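Local coordinates for protein putative modification methylase (Thermus thermophilus, PDB 2ZIF) that probably transfers a methyl group from S-adenosylmethionine to the N4 amino group of cytosine in DNA, at residues B[246-251]-B[274-279]; B[42-47]-B[240-245]; B[24-29]-B[286-291]. All coordinates share one frame; numbering follows the deposited sequence.

Contact 1: residues B[246-251]-B[274-279]; sequences TGTTLI and KERFAR. With SAM (S-adenosylmethionine), chain D.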
loop_
_atom_site.group_PDB
_atom_site.type_symbol
_atom_site.label_atom_id
_atom_site.label_comp_id
_atom_site.label_asym_id
_atom_site.label_seq_id
_atom_site.Cartn_x
_atom_site.Cartn_y
_atom_site.Cartn_z
ATOM N N THR B 246 -8.915 13.143 19.842
ATOM C CA THR B 246 -9.086 14.557 20.156
ATOM C C THR B 246 -10.001 15.260 19.169
ATOM O O THR B 246 -10.112 16.482 19.186
ATOM C CB THR B 246 -7.738 15.311 20.214
ATOM O OG1 THR B 246 -7.138 15.349 18.914
ATOM C CG2 THR B 246 -6.802 14.617 21.180
ATOM N N GLY B 247 -10.637 14.481 18.300
ATOM C CA GLY B 247 -11.585 15.032 17.343
ATOM C C GLY B 247 -11.127 15.822 16.126
ATOM O O GLY B 247 -11.899 16.637 15.615
ATOM N N THR B 248 -9.906 15.592 15.645
ATOM C CA THR B 248 -9.411 16.307 14.471
ATOM C C THR B 248 -10.394 16.209 13.303
ATOM O O THR B 248 -10.682 17.218 12.650
ATOM C CB THR B 248 -8.072 15.749 13.977
ATOM O OG1 THR B 248 -7.177 15.630 15.079
ATOM C CG2 THR B 248 -7.453 16.679 12.933
ATOM N N THR B 249 -10.903 15.003 13.041
ATOM C CA THR B 249 -11.848 14.818 11.941
ATOM C C THR B 249 -13.117 15.606 12.184
ATOM O O THR B 249 -13.642 16.238 11.276
ATOM C CB THR B 249 -12.233 13.352 11.737
ATOM O OG1 THR B 249 -11.050 12.568 11.546
ATOM C CG2 THR B 249 -13.120 13.208 10.500
ATOM N N LEU B 250 -13.605 15.567 13.416
ATOM C CA LEU B 250 -14.818 16.296 13.779
ATOM C C LEU B 250 -14.596 17.784 13.524
ATOM O O LEU B 250 -15.389 18.434 12.844
ATOM C CB LEU B 250 -15.148 16.071 15.257
ATOM C CG LEU B 250 -15.202 14.612 15.733
ATOM C CD1 LEU B 250 -15.627 14.589 17.198
ATOM C CD2 LEU B 250 -16.167 13.799 14.875
ATOM N N ILE B 251 -13.507 18.319 14.065
ATOM C CA ILE B 251 -13.183 19.727 13.887
ATOM C C ILE B 251 -13.077 20.097 12.399
ATOM O O ILE B 251 -13.639 21.104 11.963
ATOM C CB ILE B 251 -11.863 20.071 14.626
ATOM C CG1 ILE B 251 -12.088 19.961 16.135
ATOM C CG2 ILE B 251 -11.390 21.465 14.257
ATOM C CD1 ILE B 251 -10.826 20.099 16.959
ATOM N N LYS B 274 -13.944 17.946 23.115
ATOM C CA LYS B 274 -14.944 18.997 23.305
ATOM C C LYS B 274 -14.312 20.374 23.440
ATOM O O LYS B 274 -14.761 21.336 22.814
ATOM C CB LYS B 274 -15.799 18.731 24.549
ATOM C CG LYS B 274 -16.812 19.844 24.835
ATOM C CD LYS B 274 -17.249 19.862 26.296
ATOM C CE LYS B 274 -18.403 18.911 26.582
ATOM N NZ LYS B 274 -19.706 19.442 26.076
ATOM N N GLU B 275 -13.276 20.461 24.272
ATOM C CA GLU B 275 -12.567 21.718 24.519
ATOM C C GLU B 275 -11.756 22.187 23.313
ATOM O O GLU B 275 -11.766 23.374 22.971
ATOM C CB GLU B 275 -11.648 21.566 25.740
ATOM C CG GLU B 275 -12.399 21.425 27.068
ATOM C CD GLU B 275 -11.565 20.778 28.165
ATOM O OE1 GLU B 275 -12.114 20.557 29.265
ATOM O OE2 GLU B 275 -10.370 20.485 27.936
ATOM N N ARG B 276 -11.054 21.262 22.666
ATOM C CA ARG B 276 -10.261 21.625 21.497
ATOM C C ARG B 276 -11.204 22.121 20.405
ATOM O O ARG B 276 -10.955 23.150 19.772
ATOM C CB ARG B 276 -9.459 20.423 20.989
ATOM C CG ARG B 276 -8.487 20.777 19.881
ATOM C CD ARG B 276 -7.940 19.531 19.214
ATOM N NE ARG B 276 -7.334 19.827 17.917
ATOM C CZ ARG B 276 -7.076 18.910 16.992
ATOM N NH1 ARG B 276 -6.521 19.265 15.841
ATOM N NH2 ARG B 276 -7.378 17.636 17.215
ATOM N N PHE B 277 -12.291 21.376 20.204
ATOM C CA PHE B 277 -13.313 21.710 19.216
ATOM C C PHE B 277 -13.734 23.160 19.423
ATOM O O PHE B 277 -13.548 24.004 18.545
ATOM C CB PHE B 277 -14.526 20.796 19.407
ATOM C CG PHE B 277 -15.587 20.943 18.345
ATOM C CD1 PHE B 277 -15.700 20.002 17.321
ATOM C CD2 PHE B 277 -16.484 22.009 18.379
ATOM C CE1 PHE B 277 -16.689 20.115 16.350
ATOM C CE2 PHE B 277 -17.486 22.134 17.407
ATOM C CZ PHE B 277 -17.588 21.184 16.392
ATOM N N ALA B 278 -14.288 23.435 20.603
ATOM C CA ALA B 278 -14.763 24.770 20.973
ATOM C C ALA B 278 -13.718 25.847 20.715
ATOM O O ALA B 278 -14.040 26.978 20.361
ATOM C CB ALA B 278 -15.168 24.781 22.435
ATOM N N ARG B 279 -12.460 25.479 20.896
ATOM C CA ARG B 279 -11.356 26.397 20.691
ATOM C C ARG B 279 -11.170 26.679 19.201
ATOM O O ARG B 279 -11.094 27.831 18.779
ATOM C CB ARG B 279 -10.092 25.770 21.267
ATOM C CG ARG B 279 -8.881 26.665 21.350
ATOM C CD ARG B 279 -7.713 25.818 21.817
ATOM N NE ARG B 279 -8.117 24.969 22.934
ATOM C CZ ARG B 279 -7.774 23.691 23.069
ATOM N NH1 ARG B 279 -8.193 23.001 24.121
ATOM N NH2 ARG B 279 -7.019 23.101 22.152
HETATM N N SAM D . -6.963 11.316 14.564
HETATM C CA SAM D . -7.540 11.251 15.912
HETATM C C SAM D . -7.472 12.514 16.785
HETATM O O SAM D . -7.481 12.384 18.014
HETATM O OXT SAM D . -7.424 13.605 16.205
HETATM C CB SAM D . -6.918 10.105 16.753
HETATM C CG SAM D . -7.776 8.560 16.513
HETATM S SD SAM D . -6.775 7.264 17.348
HETATM C CE SAM D . -5.593 6.720 16.072
HETATM C "C5'" SAM D . -7.912 5.895 17.643
HETATM C "C4'" SAM D . -8.950 6.150 18.747
HETATM O "O4'" SAM D . -9.829 5.052 18.882
HETATM C "C3'" SAM D . -8.377 6.428 20.153
HETATM O "O3'" SAM D . -8.625 7.757 20.591
HETATM C "C2'" SAM D . -8.920 5.276 20.997
HETATM O "O2'" SAM D . -9.357 5.710 22.286
HETATM C "C1'" SAM D . -10.187 4.885 20.231
HETATM N N9 SAM D . -10.625 3.484 20.352
HETATM C C8 SAM D . -9.952 2.316 20.481
HETATM N N7 SAM D . -10.750 1.242 20.544
HETATM C C5 SAM D . -12.056 1.733 20.447
HETATM C C6 SAM D . -13.351 1.227 20.431
HETATM N N6 SAM D . -13.600 -0.106 20.527
HETATM N N1 SAM D . -14.439 2.065 20.313
HETATM C C2 SAM D . -14.247 3.399 20.215
HETATM N N3 SAM D . -13.025 3.968 20.221
HETATM C C4 SAM D . -11.961 3.132 20.332
#
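Arg-276, on helix 267-280, reaches across to Thr-246, in the FxGxG (motif I) loop, and Thr-248, on the first turn of the helix that follows it. Its CB lies 4.3 Å from Ile-251 CD1. CG, anti to the backbone N (chi1 -173°), is 3.8 Å from the same methyl, and the extended chain then passes over Ile-251, whose CD1 is 3.7 Å from Arg-276 CD and 3.6 Å from NE. This methyl lies over one face of the guanidinium, towards its rim and near CZ, while NE forms a salt bridge with Glu-280. At the tip, NH1 is near Thr-248 CG2 (4.0 Å) and NH2 faces both threonine hydroxyls. The bond to Thr-248 OG1 is nearly straight (2.9 Å, 169°) and in the guanidinium plane; that to Thr-246 OG1, also 2.9 Å, is bent and weak. Both hydroxyls lie beside the cofactor carboxylate, to whose OXT Thr-248 N donates, so Arg-276 is a second-shell residue whose charge may add to the pull on that anion. Between the helices, Phe-277 and Ile-251 overlap flank to flank, ends pointing opposite ways, and Ile-251 CG1 sits 3.8 Å from Phe-277 CD1.

Contact 2: residues B[42-47]-B[240-245]; sequences HLVVTS and LDPFAG. With SAM (S-adenosylmethionine), chain D.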
loop_
_atom_site.group_PDB
_atom_site.type_symbol
_atom_site.label_atom_id
_atom_site.label_comp_id
_atom_site.label_asym_id
_atom_site.label_seq_id
_atom_site.Cartn_x
_atom_site.Cartn_y
_atom_site.Cartn_z
ATOM N N HIS B 42 -22.297 10.041 4.979
ATOM C CA HIS B 42 -21.743 10.322 3.663
ATOM C C HIS B 42 -20.244 10.101 3.548
ATOM O O HIS B 42 -19.754 9.696 2.502
ATOM C CB HIS B 42 -22.055 11.764 3.287
ATOM C CG HIS B 42 -23.492 12.127 3.477
ATOM N ND1 HIS B 42 -24.484 11.707 2.618
ATOM C CD2 HIS B 42 -24.111 12.824 4.458
ATOM C CE1 HIS B 42 -25.652 12.132 3.062
ATOM N NE2 HIS B 42 -25.452 12.812 4.176
ATOM N N LEU B 43 -19.515 10.358 4.629
ATOM C CA LEU B 43 -18.071 10.221 4.590
ATOM C C LEU B 43 -17.486 9.830 5.933
ATOM O O LEU B 43 -17.853 10.389 6.964
ATOM C CB LEU B 43 -17.445 11.557 4.159
ATOM C CG LEU B 43 -16.033 11.627 3.548
ATOM C CD1 LEU B 43 -15.390 12.982 3.879
ATOM C CD2 LEU B 43 -15.168 10.514 4.064
ATOM N N VAL B 44 -16.570 8.869 5.919
ATOM C CA VAL B 44 -15.881 8.470 7.139
ATOM C C VAL B 44 -14.365 8.701 6.998
ATOM O O VAL B 44 -13.730 8.164 6.095
ATOM C CB VAL B 44 -16.101 6.985 7.475
ATOM C CG1 VAL B 44 -15.153 6.563 8.595
ATOM C CG2 VAL B 44 -17.547 6.754 7.901
ATOM N N VAL B 45 -13.802 9.536 7.867
ATOM C CA VAL B 45 -12.359 9.757 7.873
ATOM C C VAL B 45 -11.881 9.363 9.267
ATOM O O VAL B 45 -12.396 9.861 10.280
ATOM C CB VAL B 45 -11.966 11.222 7.635
ATOM C CG1 VAL B 45 -10.439 11.337 7.644
ATOM C CG2 VAL B 45 -12.530 11.708 6.316
ATOM N N THR B 46 -10.900 8.473 9.326
ATOM C CA THR B 46 -10.415 8.022 10.616
ATOM C C THR B 46 -9.056 7.353 10.536
ATOM O O THR B 46 -8.539 7.066 9.456
ATOM C CB THR B 46 -11.420 7.015 11.250
ATOM O OG1 THR B 46 -10.995 6.661 12.577
ATOM C CG2 THR B 46 -11.510 5.748 10.397
ATOM N N SER B 47 -8.497 7.097 11.707
ATOM C CA SER B 47 -7.215 6.441 11.842
ATOM C C SER B 47 -7.427 5.365 12.902
ATOM O O SER B 47 -7.743 5.665 14.050
ATOM C CB SER B 47 -6.169 7.453 12.303
ATOM O OG SER B 47 -4.867 6.981 12.031
ATOM N N LEU B 240 -18.104 10.967 9.474
ATOM C CA LEU B 240 -17.925 10.090 10.623
ATOM C C LEU B 240 -16.487 9.676 10.909
ATOM O O LEU B 240 -15.711 9.416 9.998
ATOM C CB LEU B 240 -18.747 8.814 10.426
ATOM C CG LEU B 240 -19.287 8.002 11.610
ATOM C CD1 LEU B 240 -19.823 6.685 11.066
ATOM C CD2 LEU B 240 -18.236 7.724 12.645
ATOM N N ASP B 241 -16.153 9.617 12.194
ATOM C CA ASP B 241 -14.855 9.148 12.654
ATOM C C ASP B 241 -15.188 8.315 13.886
ATOM O O ASP B 241 -15.479 8.864 14.951
ATOM C CB ASP B 241 -13.928 10.297 13.061
ATOM C CG ASP B 241 -12.524 9.811 13.394
ATOM O OD1 ASP B 241 -12.393 8.629 13.774
ATOM O OD2 ASP B 241 -11.557 10.600 13.285
ATOM N N PRO B 242 -15.160 6.978 13.758
ATOM C CA PRO B 242 -15.472 6.105 14.895
ATOM C C PRO B 242 -14.370 6.085 15.957
ATOM O O PRO B 242 -14.571 5.569 17.054
ATOM C CB PRO B 242 -15.648 4.727 14.250
ATOM C CG PRO B 242 -15.755 4.996 12.781
ATOM C CD PRO B 242 -14.854 6.174 12.572
ATOM N N PHE B 243 -13.207 6.634 15.620
ATOM C CA PHE B 243 -12.069 6.671 16.537
ATOM C C PHE B 243 -11.591 8.112 16.640
ATOM O O PHE B 243 -10.440 8.412 16.361
ATOM C CB PHE B 243 -10.943 5.793 15.988
ATOM C CG PHE B 243 -11.356 4.380 15.718
ATOM C CD1 PHE B 243 -11.386 3.891 14.420
ATOM C CD2 PHE B 243 -11.728 3.539 16.759
ATOM C CE1 PHE B 243 -11.778 2.585 14.154
ATOM C CE2 PHE B 243 -12.126 2.222 16.506
ATOM C CZ PHE B 243 -12.150 1.745 15.198
ATOM N N ALA B 244 -12.491 8.991 17.059
ATOM C CA ALA B 244 -12.230 10.421 17.146
ATOM C C ALA B 244 -11.053 10.945 17.962
ATOM O O ALA B 244 -10.475 11.963 17.599
ATOM C CB ALA B 244 -13.506 11.127 17.588
ATOM N N GLY B 245 -10.697 10.285 19.059
ATOM C CA GLY B 245 -9.588 10.791 19.854
ATOM C C GLY B 245 -9.824 12.251 20.226
ATOM O O GLY B 245 -10.827 12.573 20.854
HETATM N N SAM D . -6.963 11.316 14.564
HETATM C CA SAM D . -7.540 11.251 15.912
HETATM C C SAM D . -7.472 12.514 16.785
HETATM O O SAM D . -7.481 12.384 18.014
HETATM O OXT SAM D . -7.424 13.605 16.205
HETATM C CB SAM D . -6.918 10.105 16.753
HETATM C CG SAM D . -7.776 8.560 16.513
HETATM S SD SAM D . -6.775 7.264 17.348
HETATM C CE SAM D . -5.593 6.720 16.072
HETATM C "C5'" SAM D . -7.912 5.895 17.643
HETATM C "C4'" SAM D . -8.950 6.150 18.747
HETATM O "O4'" SAM D . -9.829 5.052 18.882
HETATM C "C3'" SAM D . -8.377 6.428 20.153
HETATM O "O3'" SAM D . -8.625 7.757 20.591
HETATM C "C2'" SAM D . -8.920 5.276 20.997
HETATM O "O2'" SAM D . -9.357 5.710 22.286
HETATM C "C1'" SAM D . -10.187 4.885 20.231
HETATM N N9 SAM D . -10.625 3.484 20.352
HETATM C C8 SAM D . -9.952 2.316 20.481
HETATM N N7 SAM D . -10.750 1.242 20.544
HETATM C C5 SAM D . -12.056 1.733 20.447
HETATM C C6 SAM D . -13.351 1.227 20.431
HETATM N N6 SAM D . -13.600 -0.106 20.527
HETATM N N1 SAM D . -14.439 2.065 20.313
HETATM C C2 SAM D . -14.247 3.399 20.215
HETATM N N3 SAM D . -13.025 3.968 20.221
HETATM C C4 SAM D . -11.961 3.132 20.332
HETATM O O HOH W 1 -8.987 8.983 13.871
#
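Val-44 and Leu-240 lie side by side on one face of the sheet, and this apolar part is tightly packed. Val-44 CG2 comes within 3.5 Å of Leu-240 CB, and CG1 lies against Leu-240 O, with Pro-242 CD 4.0 Å away. The parallel backbones are joined by Leu-240 N to Leu-43 O (2.6 Å) and Val-45 N to Leu-240 O. Helix 65-86 covers this face through Val-83 and Leu-86. Strands 41-46 and 238-241 are neighbours in the Rossmann-like core of the methyltransferase, and their C-terminal ends lead to the cofactor. Here the chains part, and side chains replace the backbone ladder. Thr-46 OG1, swung anti to its own N (chi1 -175°), donates to Asp-241 OD1 (2.7 Å) from above the carboxylate plane. Phe-243 N approaches the same oxygen from the opposite face, closing an Asx turn, while OD2 accepts from Thr-249 of helix 248-255. The Thr-46 hydroxyl also meets the edge of the Phe-243 ring, 3.3 Å from CD1. At the looser end, by the cofactor, a single enclosed water accepts from Ser-47 N (2.9 Å) and from the cofactor amino N (3.2 Å), and sits 2.9 Å from Phe-243 O.

Contact 3: residues B[24-29]-B[286-291]; sequences LHVGDA and LEVLDG. With SAM (S-adenosylmethionine), chain D.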
loop_
_atom_site.group_PDB
_atom_site.type_symbol
_atom_site.label_atom_id
_atom_site.label_comp_id
_atom_site.label_asym_id
_atom_site.label_seq_id
_atom_site.Cartn_x
_atom_site.Cartn_y
_atom_site.Cartn_z
ATOM N N LEU B 24 -20.395 13.852 19.571
ATOM C CA LEU B 24 -19.329 12.906 19.849
ATOM C C LEU B 24 -19.870 11.931 20.894
ATOM O O LEU B 24 -20.158 12.319 22.025
ATOM C CB LEU B 24 -18.100 13.626 20.399
ATOM C CG LEU B 24 -16.736 12.944 20.236
ATOM C CD1 LEU B 24 -15.845 13.364 21.398
ATOM C CD2 LEU B 24 -16.877 11.425 20.196
ATOM N N HIS B 25 -20.025 10.669 20.507
ATOM C CA HIS B 25 -20.532 9.644 21.415
ATOM C C HIS B 25 -19.380 8.960 22.155
ATOM O O HIS B 25 -18.472 8.409 21.528
ATOM C CB HIS B 25 -21.328 8.595 20.632
ATOM C CG HIS B 25 -22.542 9.144 19.951
ATOM N ND1 HIS B 25 -23.814 8.996 20.463
ATOM C CD2 HIS B 25 -22.677 9.868 18.815
ATOM C CE1 HIS B 25 -24.677 9.607 19.673
ATOM N NE2 HIS B 25 -24.014 10.145 18.665
ATOM N N VAL B 26 -19.415 9.005 23.483
ATOM C CA VAL B 26 -18.377 8.364 24.281
ATOM C C VAL B 26 -18.765 6.902 24.448
ATOM O O VAL B 26 -19.752 6.580 25.112
ATOM C CB VAL B 26 -18.235 9.024 25.664
ATOM C CG1 VAL B 26 -17.067 8.413 26.420
ATOM C CG2 VAL B 26 -18.031 10.506 25.498
ATOM N N GLY B 27 -17.989 6.022 23.824
ATOM C CA GLY B 27 -18.280 4.605 23.899
ATOM C C GLY B 27 -17.470 3.757 22.938
ATOM O O GLY B 27 -16.465 4.207 22.370
ATOM N N ASP B 28 -17.917 2.518 22.762
ATOM C CA ASP B 28 -17.257 1.559 21.890
ATOM C C ASP B 28 -17.788 1.628 20.461
ATOM O O ASP B 28 -18.978 1.408 20.215
ATOM C CB ASP B 28 -17.453 0.151 22.433
ATOM C CG ASP B 28 -16.902 -0.903 21.510
ATOM O OD1 ASP B 28 -15.695 -1.206 21.603
ATOM O OD2 ASP B 28 -17.682 -1.421 20.681
ATOM N N ALA B 29 -16.881 1.911 19.531
ATOM C CA ALA B 29 -17.181 2.039 18.114
ATOM C C ALA B 29 -18.124 0.977 17.562
ATOM O O ALA B 29 -19.035 1.302 16.804
ATOM C CB ALA B 29 -15.880 2.049 17.311
ATOM N N LEU B 286 -19.117 21.137 20.597
ATOM C CA LEU B 286 -19.247 19.713 20.355
ATOM C C LEU B 286 -20.030 19.061 21.489
ATOM O O LEU B 286 -19.604 19.079 22.647
ATOM C CB LEU B 286 -17.865 19.066 20.238
ATOM C CG LEU B 286 -17.884 17.546 20.070
ATOM C CD1 LEU B 286 -18.453 17.193 18.701
ATOM C CD2 LEU B 286 -16.477 16.992 20.235
ATOM N N GLU B 287 -21.176 18.484 21.148
ATOM C CA GLU B 287 -22.017 17.824 22.133
ATOM C C GLU B 287 -21.517 16.403 22.408
ATOM O O GLU B 287 -21.493 15.562 21.510
ATOM C CB GLU B 287 -23.457 17.773 21.630
ATOM C CG GLU B 287 -24.435 17.275 22.666
ATOM C CD GLU B 287 -25.762 16.882 22.063
ATOM O OE1 GLU B 287 -26.668 16.507 22.838
ATOM O OE2 GLU B 287 -25.896 16.942 20.816
ATOM N N VAL B 288 -21.121 16.138 23.647
ATOM C CA VAL B 288 -20.623 14.816 24.024
ATOM C C VAL B 288 -21.713 13.986 24.704
ATOM O O VAL B 288 -22.250 14.377 25.736
ATOM C CB VAL B 288 -19.397 14.950 24.955
ATOM C CG1 VAL B 288 -18.950 13.583 25.448
ATOM C CG2 VAL B 288 -18.270 15.631 24.205
ATOM N N LEU B 289 -22.023 12.831 24.128
ATOM C CA LEU B 289 -23.077 11.973 24.655
ATOM C C LEU B 289 -22.614 10.687 25.324
ATOM O O LEU B 289 -22.266 9.728 24.642
ATOM C CB LEU B 289 -24.042 11.604 23.527
ATOM C CG LEU B 289 -24.602 12.747 22.679
ATOM C CD1 LEU B 289 -25.408 12.164 21.535
ATOM C CD2 LEU B 289 -25.468 13.668 23.531
ATOM N N ASP B 290 -22.630 10.660 26.656
ATOM C CA ASP B 290 -22.241 9.461 27.400
ATOM C C ASP B 290 -23.351 8.431 27.249
ATOM O O ASP B 290 -23.095 7.232 27.138
ATOM C CB ASP B 290 -22.073 9.761 28.894
ATOM C CG ASP B 290 -20.799 10.514 29.205
ATOM O OD1 ASP B 290 -19.706 10.000 28.882
ATOM O OD2 ASP B 290 -20.893 11.618 29.785
ATOM N N GLY B 291 -24.587 8.921 27.250
ATOM C CA GLY B 291 -25.744 8.052 27.133
ATOM C C GLY B 291 -26.568 8.111 28.406
ATOM O O GLY B 291 -27.547 7.382 28.561
HETATM N N SAM D . -6.963 11.316 14.564
HETATM C CA SAM D . -7.540 11.251 15.912
HETATM C C SAM D . -7.472 12.514 16.785
HETATM O O SAM D . -7.481 12.384 18.014
HETATM O OXT SAM D . -7.424 13.605 16.205
HETATM C CB SAM D . -6.918 10.105 16.753
HETATM C CG SAM D . -7.776 8.560 16.513
HETATM S SD SAM D . -6.775 7.264 17.348
HETATM C CE SAM D . -5.593 6.720 16.072
HETATM C "C5'" SAM D . -7.912 5.895 17.643
HETATM C "C4'" SAM D . -8.950 6.150 18.747
HETATM O "O4'" SAM D . -9.829 5.052 18.882
HETATM C "C3'" SAM D . -8.377 6.428 20.153
HETATM O "O3'" SAM D . -8.625 7.757 20.591
HETATM C "C2'" SAM D . -8.920 5.276 20.997
HETATM O "O2'" SAM D . -9.357 5.710 22.286
HETATM C "C1'" SAM D . -10.187 4.885 20.231
HETATM N N9 SAM D . -10.625 3.484 20.352
HETATM C C8 SAM D . -9.952 2.316 20.481
HETATM N N7 SAM D . -10.750 1.242 20.544
HETATM C C5 SAM D . -12.056 1.733 20.447
HETATM C C6 SAM D . -13.351 1.227 20.431
HETATM N N6 SAM D . -13.600 -0.106 20.527
HETATM N N1 SAM D . -14.439 2.065 20.313
HETATM C C2 SAM D . -14.247 3.399 20.215
HETATM N N3 SAM D . -13.025 3.968 20.221
HETATM C C4 SAM D . -11.961 3.132 20.332
#
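Leu-24 and Leu-286 interlock where strands 23-26 and 287-289 meet: Leu-24 CB fits into the fork of Leu-286, 3.7 Å from CD2 and 4.0 Å from CD1. The next bump on that face is Val-288 CG1, anti to the backbone N (chi1 175°), which pushes between Leu-24 O and the side chain of Val-26. It comes very close to Val-26 CG2, at 3.2 Å. Beyond it the carboxylate of Asp-290 folds back so that OD1 flanks the same valine, 3.7 Å from Val-26 CB. Ala-270 and Ala-273 of helix 267-280 offer small side chains against Leu-24, and Leu-250 of helix 248-255 touches both leucines. On the other face His-25 and Leu-289 point the same way, with Leu-289 CD1 set 3.2 Å from His-25 CE1, while Phe-36 meets the imidazole in an edge-to-face stack.

The strands run parallel, 28° apart, as in the Rossmann-like sheet of class I methyltransferases. Leu-24 N donates to Glu-287 O, and Leu-289 N returns a bond to Leu-24 O; the last rung, Val-26 N to Leu-289 O, is longer (3.2 Å), its donor standing well above the carbonyl plane as the strands diverge. Past that point segment 24-29 turns to the cofactor, where Asp-28 OD1 accepts from adenine N6 and Ala-29 N donates to N1 at 2.6 Å. The pairing of an acceptor with N6 and a donor with N1 implies recognition of the adenine edge, while across the strands backbone bonds and apolar side chains do the holding.

From the N terminus, segment 24-29 opens contact 3 at the first strand, and 42-47 then opens contact 2. After a long excursion through helices and strands, 240-245 closes contact 2, and 246-251 follows at once to begin contact 1, which 274-279 completes. Finally 286-291 closes contact 3. Contacts 2 and 1 therefore follow in series within the span of contact 3, and none cross. Contacts 2 and 3 join strands of one sheet, whereas contact 1 joins a cofactor-binding loop and the helix after it to helix 267-280. Thr-249 ties helix 248-255 to contact 2 through Val-45 O, and Phe-277 packs on Leu-286 of contact 3. All three contacts reach S-adenosylmethionine.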